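Local coordinates for protein fructose-bisphosphate aldolase (Slackia heliotrinireducens, PDB 4MOZ) that belongs to the DeoC/LacD family of aldolases and folds as a TIM barrel, at residues L39-F53 with S265-S277. Sequence-based numbering, arbitrary orientation.
Sequences LFACDQKVEHLNGDF and SGNATGRNIHQRS
The F53 and H274 rings lie in an offset stack, their planes 5° apart and their centroids separated by 4.4 Å. F53 is sandwiched, with K45 CG against its other face, while the far face of H274 rests on R271 CA. An imidazole suits this slot because it offers a flat surface for stacking and polar atoms at its rim: ND1 bonds to D62, and NE2 reaches Q44 OE1 in a weak bond of 3.4 Å. Its chi1 of 64° sets it between its own backbone N and carbonyl carbon, with CE1 over a face of F53. A water touching H274 NE2 donates to Q44 OE1 and A41 O. The F40 ring has C42 SG over one face and T269 O at its edge, and CE1 packs 3.7 Å from I273 CG2.

These groups sit where the TIM barrel closes: strand 266-269, the last of eight, runs parallel to the first, 37-41, joined by backbone hydrogen bonds from L39 N to N267 O, T269 N to L39 O and A41 N to T269 O. L39 CD2 meets A268 CB on one face of the sheet; F40 and T269 occupy the other.

Beyond the strand ends, R271, long enough when extended to carry its charge to D52, forms a salt bridge, NH2 to OD1 at 3.2 Å. The carboxylate stands nearly perpendicular (89°) to the guanidinium and is approached from above its plane. Having a second oxygen, D52 also accepts from H48 ND1, at OD2 on the syn side (2.6 Å), and Q275 NE2 donates to D52 O at 3.1 Å.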
loop_
_atom_site.group_PDB
_atom_site.type_symbol
_atom_site.label_atom_id
_atom_site.label_comp_id
_atom_site.label_asym_id
_atom_site.label_seq_id
_atom_site.Cartn_x
_atom_site.Cartn_y
_atom_site.Cartn_z
ATOM N N LEU C 39 1.043 -11.001 33.394
ATOM C CA LEU C 39 1.003 -9.804 32.556
ATOM C C LEU C 39 0.046 -8.752 33.114
ATOM O O LEU C 39 -1.147 -9.013 33.298
ATOM C CB LEU C 39 0.629 -10.171 31.110
ATOM C CG LEU C 39 0.623 -9.045 30.062
ATOM C CD1 LEU C 39 1.091 -9.553 28.707
ATOM C CD2 LEU C 39 -0.739 -8.366 29.942
ATOM N N PHE C 40 0.583 -7.567 33.378
ATOM C CA PHE C 40 -0.219 -6.426 33.798
ATOM C C PHE C 40 -0.542 -5.581 32.561
ATOM O O PHE C 40 0.332 -4.907 31.996
ATOM C CB PHE C 40 0.525 -5.634 34.881
ATOM C CG PHE C 40 -0.187 -4.390 35.357
ATOM C CD1 PHE C 40 -1.578 -4.348 35.474
ATOM C CD2 PHE C 40 0.548 -3.266 35.729
ATOM C CE1 PHE C 40 -2.219 -3.205 35.920
ATOM C CE2 PHE C 40 -0.089 -2.117 36.185
ATOM C CZ PHE C 40 -1.475 -2.088 36.279
ATOM N N ALA C 41 -1.806 -5.650 32.138
ATOM C CA ALA C 41 -2.274 -4.984 30.927
ATOM C C ALA C 41 -2.640 -3.521 31.183
ATOM O O ALA C 41 -3.516 -3.217 32.000
ATOM C CB ALA C 41 -3.453 -5.744 30.329
ATOM N N CYS C 42 -1.959 -2.624 30.474
ATOM C CA CYS C 42 -2.152 -1.181 30.622
ATOM C C CYS C 42 -2.381 -0.504 29.271
ATOM O O CYS C 42 -1.984 0.642 29.066
ATOM C CB CYS C 42 -0.932 -0.559 31.310
ATOM S SG CYS C 42 -0.622 -1.163 32.984
ATOM N N ASP C 43 -3.033 -1.218 28.358
ATOM C CA ASP C 43 -3.231 -0.746 26.991
ATOM C C ASP C 43 -4.655 -0.242 26.728
ATOM O O ASP C 43 -4.963 0.210 25.624
ATOM C CB ASP C 43 -2.885 -1.865 26.005
ATOM C CG ASP C 43 -3.820 -3.068 26.127
ATOM O OD1 ASP C 43 -4.069 -3.530 27.263
ATOM O OD2 ASP C 43 -4.299 -3.556 25.081
ATOM N N GLN C 44 -5.511 -0.306 27.744
ATOM C CA GLN C 44 -6.941 -0.011 27.572
ATOM C C GLN C 44 -7.330 1.478 27.447
ATOM O O GLN C 44 -8.495 1.787 27.183
ATOM C CB GLN C 44 -7.765 -0.711 28.661
ATOM C CG GLN C 44 -7.744 -2.235 28.563
ATOM C CD GLN C 44 -8.322 -2.929 29.789
ATOM O OE1 GLN C 44 -7.930 -2.647 30.923
ATOM N NE2 GLN C 44 -9.255 -3.853 29.563
ATOM N N LYS C 45 -6.373 2.394 27.616
ATOM C CA LYS C 45 -6.647 3.822 27.391
ATOM C C LYS C 45 -7.019 4.112 25.934
ATOM O O LYS C 45 -7.767 5.052 25.661
ATOM C CB LYS C 45 -5.468 4.701 27.797
ATOM C CG LYS C 45 -5.326 4.928 29.288
ATOM C CD LYS C 45 -4.055 5.698 29.619
ATOM C CE LYS C 45 -4.245 7.200 29.465
ATOM N NZ LYS C 45 -5.248 7.733 30.427
ATOM N N VAL C 46 -6.481 3.325 25.003
ATOM C CA VAL C 46 -6.914 3.409 23.611
ATOM C C VAL C 46 -8.127 2.504 23.401
ATOM O O VAL C 46 -9.160 2.961 22.913
ATOM C CB VAL C 46 -5.799 3.058 22.595
ATOM C CG1 VAL C 46 -6.288 3.305 21.177
ATOM C CG2 VAL C 46 -4.542 3.878 22.852
ATOM N N GLU C 47 -8.001 1.234 23.798
ATOM C CA GLU C 47 -9.036 0.220 23.556
ATOM C C GLU C 47 -10.446 0.630 23.994
ATOM O O GLU C 47 -11.400 0.493 23.228
ATOM C CB GLU C 47 -8.652 -1.122 24.190
ATOM C CG GLU C 47 -7.384 -1.752 23.629
ATOM C CD GLU C 47 -7.481 -2.084 22.151
ATOM O OE1 GLU C 47 -8.536 -2.598 21.714
ATOM O OE2 GLU C 47 -6.491 -1.840 21.425
ATOM N N HIS C 48 -10.577 1.123 25.224
ATOM C CA HIS C 48 -11.887 1.503 25.749
ATOM C C HIS C 48 -11.951 2.968 26.072
ATOM O O HIS C 48 -12.853 3.418 26.783
ATOM C CB HIS C 48 -12.243 0.660 26.972
ATOM C CG HIS C 48 -12.246 -0.824 26.706
ATOM N ND1 HIS C 48 -11.578 -1.698 27.478
ATOM C CD2 HIS C 48 -12.847 -1.571 25.695
ATOM C CE1 HIS C 48 -11.751 -2.943 26.996
ATOM N NE2 HIS C 48 -12.527 -2.863 25.905
ATOM N N LEU C 49 -10.993 3.722 25.537
ATOM C CA LEU C 49 -10.868 5.156 25.802
ATOM C C LEU C 49 -10.708 5.429 27.297
ATOM O O LEU C 49 -9.851 4.821 27.940
ATOM C CB LEU C 49 -12.025 5.947 25.168
ATOM C CG LEU C 49 -12.041 5.983 23.634
ATOM C CD1 LEU C 49 -13.236 6.769 23.117
ATOM C CD2 LEU C 49 -10.744 6.554 23.069
ATOM N N ASN C 50 -11.518 6.323 27.855
ATOM C CA ASN C 50 -11.423 6.626 29.278
ATOM C C ASN C 50 -12.427 5.824 30.111
ATOM O O ASN C 50 -12.559 6.041 31.317
ATOM C CB ASN C 50 -11.581 8.135 29.526
ATOM C CG ASN C 50 -10.823 8.609 30.755
ATOM O OD1 ASN C 50 -9.714 8.146 31.031
ATOM N ND2 ASN C 50 -11.417 9.543 31.502
ATOM N N GLY C 51 -13.117 4.889 29.459
ATOM C CA GLY C 51 -14.132 4.051 30.105
ATOM C C GLY C 51 -13.650 3.195 31.269
ATOM O O GLY C 51 -14.386 2.983 32.232
ATOM N N ASP C 52 -12.416 2.702 31.187
ATOM C CA ASP C 52 -11.859 1.873 32.255
ATOM C C ASP C 52 -11.118 2.664 33.335
ATOM O O ASP C 52 -10.635 2.074 34.304
ATOM C CB ASP C 52 -10.922 0.806 31.677
ATOM C CG ASP C 52 -11.625 -0.140 30.723
ATOM O OD1 ASP C 52 -12.848 -0.365 30.872
ATOM O OD2 ASP C 52 -10.941 -0.666 29.820
ATOM N N PHE C 53 -11.030 3.985 33.182
ATOM C CA PHE C 53 -10.154 4.781 34.050
ATOM C C PHE C 53 -10.845 5.886 34.848
ATOM O O PHE C 53 -10.230 6.485 35.728
ATOM C CB PHE C 53 -8.982 5.343 33.243
ATOM C CG PHE C 53 -8.139 4.282 32.603
ATOM C CD1 PHE C 53 -8.493 3.742 31.366
ATOM C CD2 PHE C 53 -7.003 3.803 33.243
ATOM C CE1 PHE C 53 -7.726 2.745 30.779
ATOM C CE2 PHE C 53 -6.226 2.812 32.656
ATOM C CZ PHE C 53 -6.588 2.282 31.424
ATOM N N SER C 265 -0.208 -21.048 31.063
ATOM C CA SER C 265 1.160 -20.721 31.457
ATOM C C SER C 265 1.240 -19.335 32.092
ATOM O O SER C 265 2.327 -18.770 32.254
ATOM C CB SER C 265 2.092 -20.787 30.251
ATOM O OG SER C 265 2.307 -22.127 29.861
ATOM N N GLY C 266 0.084 -18.786 32.448
ATOM C CA GLY C 266 0.034 -17.500 33.114
ATOM C C GLY C 266 -1.298 -16.804 32.969
ATOM O O GLY C 266 -2.314 -17.434 32.674
ATOM N N ASN C 267 -1.287 -15.493 33.183
ATOM C CA ASN C 267 -2.501 -14.686 33.130
ATOM C C ASN C 267 -2.234 -13.255 32.666
ATOM O O ASN C 267 -1.094 -12.783 32.706
ATOM C CB ASN C 267 -3.206 -14.684 34.490
ATOM C CG ASN C 267 -2.231 -14.637 35.655
ATOM O OD1 ASN C 267 -1.456 -13.684 35.811
ATOM N ND2 ASN C 267 -2.264 -15.678 36.485
ATOM N N ALA C 268 -3.294 -12.590 32.205
ATOM C CA ALA C 268 -3.247 -11.179 31.837
ATOM C C ALA C 268 -4.384 -10.450 32.538
ATOM O O ALA C 268 -5.555 -10.819 32.389
ATOM C CB ALA C 268 -3.351 -11.015 30.330
ATOM N N THR C 269 -4.035 -9.424 33.309
ATOM C CA THR C 269 -5.013 -8.679 34.097
ATOM C C THR C 269 -4.811 -7.186 33.899
ATOM O O THR C 269 -3.682 -6.682 33.964
ATOM C CB THR C 269 -4.915 -9.016 35.601
ATOM O OG1 THR C 269 -4.809 -10.434 35.776
ATOM C CG2 THR C 269 -6.142 -8.504 36.366
ATOM N N GLY C 270 -5.918 -6.490 33.657
ATOM C CA GLY C 270 -5.895 -5.059 33.406
ATOM C C GLY C 270 -6.709 -4.288 34.420
ATOM O O GLY C 270 -6.235 -4.010 35.523
ATOM N N ARG C 271 -7.947 -3.964 34.052
ATOM C CA ARG C 271 -8.780 -3.063 34.852
ATOM C C ARG C 271 -9.103 -3.567 36.253
ATOM O O ARG C 271 -9.289 -2.764 37.168
ATOM C CB ARG C 271 -10.053 -2.659 34.097
ATOM C CG ARG C 271 -11.009 -3.796 33.796
ATOM C CD ARG C 271 -11.953 -3.398 32.681
ATOM N NE ARG C 271 -12.610 -4.560 32.094
ATOM C CZ ARG C 271 -13.322 -4.538 30.971
ATOM N NH1 ARG C 271 -13.878 -5.656 30.523
ATOM N NH2 ARG C 271 -13.479 -3.405 30.291
ATOM N N ASN C 272 -9.150 -4.885 36.431
ATOM C CA ASN C 272 -9.388 -5.453 37.753
ATOM C C ASN C 272 -8.330 -4.993 38.755
ATOM O O ASN C 272 -8.615 -4.834 39.942
ATOM C CB ASN C 272 -9.461 -6.978 37.702
ATOM C CG ASN C 272 -10.244 -7.564 38.869
ATOM O OD1 ASN C 272 -10.933 -6.847 39.599
ATOM N ND2 ASN C 272 -10.145 -8.872 39.048
ATOM N N ILE C 273 -7.115 -4.763 38.265
ATOM C CA ILE C 273 -6.058 -4.196 39.090
ATOM C C ILE C 273 -6.183 -2.672 39.194
ATOM O O ILE C 273 -6.374 -2.135 40.293
ATOM C CB ILE C 273 -4.654 -4.568 38.564
ATOM C CG1 ILE C 273 -4.404 -6.073 38.706
ATOM C CG2 ILE C 273 -3.587 -3.775 39.303
ATOM C CD1 ILE C 273 -3.226 -6.585 37.892
ATOM N N HIS C 274 -6.094 -1.979 38.056
ATOM C CA HIS C 274 -5.908 -0.529 38.077
ATOM C C HIS C 274 -7.096 0.301 38.486
ATOM O O HIS C 274 -6.918 1.445 38.883
ATOM C CB HIS C 274 -5.255 -0.003 36.791
ATOM C CG HIS C 274 -6.090 -0.188 35.539
ATOM N ND1 HIS C 274 -7.256 0.463 35.335
ATOM C CD2 HIS C 274 -5.861 -0.954 34.395
ATOM C CE1 HIS C 274 -7.757 0.115 34.137
ATOM N NE2 HIS C 274 -6.902 -0.754 33.562
ATOM N N GLN C 275 -8.303 -0.262 38.434
ATOM C CA GLN C 275 -9.501 0.452 38.920
ATOM C C GLN C 275 -9.568 0.588 40.451
ATOM O O GLN C 275 -10.398 1.334 40.980
ATOM C CB GLN C 275 -10.783 -0.181 38.381
ATOM C CG GLN C 275 -10.964 0.029 36.886
ATOM C CD GLN C 275 -12.209 -0.628 36.327
ATOM O OE1 GLN C 275 -12.891 -1.392 37.008
ATOM N NE2 GLN C 275 -12.509 -0.333 35.070
ATOM N N ARG C 276 -8.687 -0.122 41.149
ATOM C CA ARG C 276 -8.607 -0.066 42.606
ATOM C C ARG C 276 -7.624 1.013 43.045
ATOM O O ARG C 276 -6.799 1.469 42.249
ATOM C CB ARG C 276 -8.171 -1.425 43.164
ATOM C CG ARG C 276 -9.154 -2.550 42.895
ATOM C CD ARG C 276 -8.534 -3.904 43.190
ATOM N NE ARG C 276 -9.312 -4.986 42.593
ATOM C CZ ARG C 276 -10.293 -5.649 43.202
ATOM N NH1 ARG C 276 -10.932 -6.611 42.555
ATOM N NH2 ARG C 276 -10.638 -5.359 44.450
ATOM N N SER C 277 -7.713 1.414 44.311
ATOM C CA SER C 277 -6.753 2.345 44.904
ATOM C C SER C 277 -5.359 1.737 44.858
ATOM O O SER C 277 -5.218 0.515 44.810
ATOM C CB SER C 277 -7.134 2.656 46.353
ATOM O OG SER C 277 -6.985 1.507 47.175
HETATM O O HOH W 1 -2.023 -11.184 35.553
HETATM O O HOH W 2 -5.542 -1.362 30.814
HETATM O O HOH W 3 -9.154 -5.689 31.737
HETATM O O HOH W 4 -14.521 -0.801 33.210
#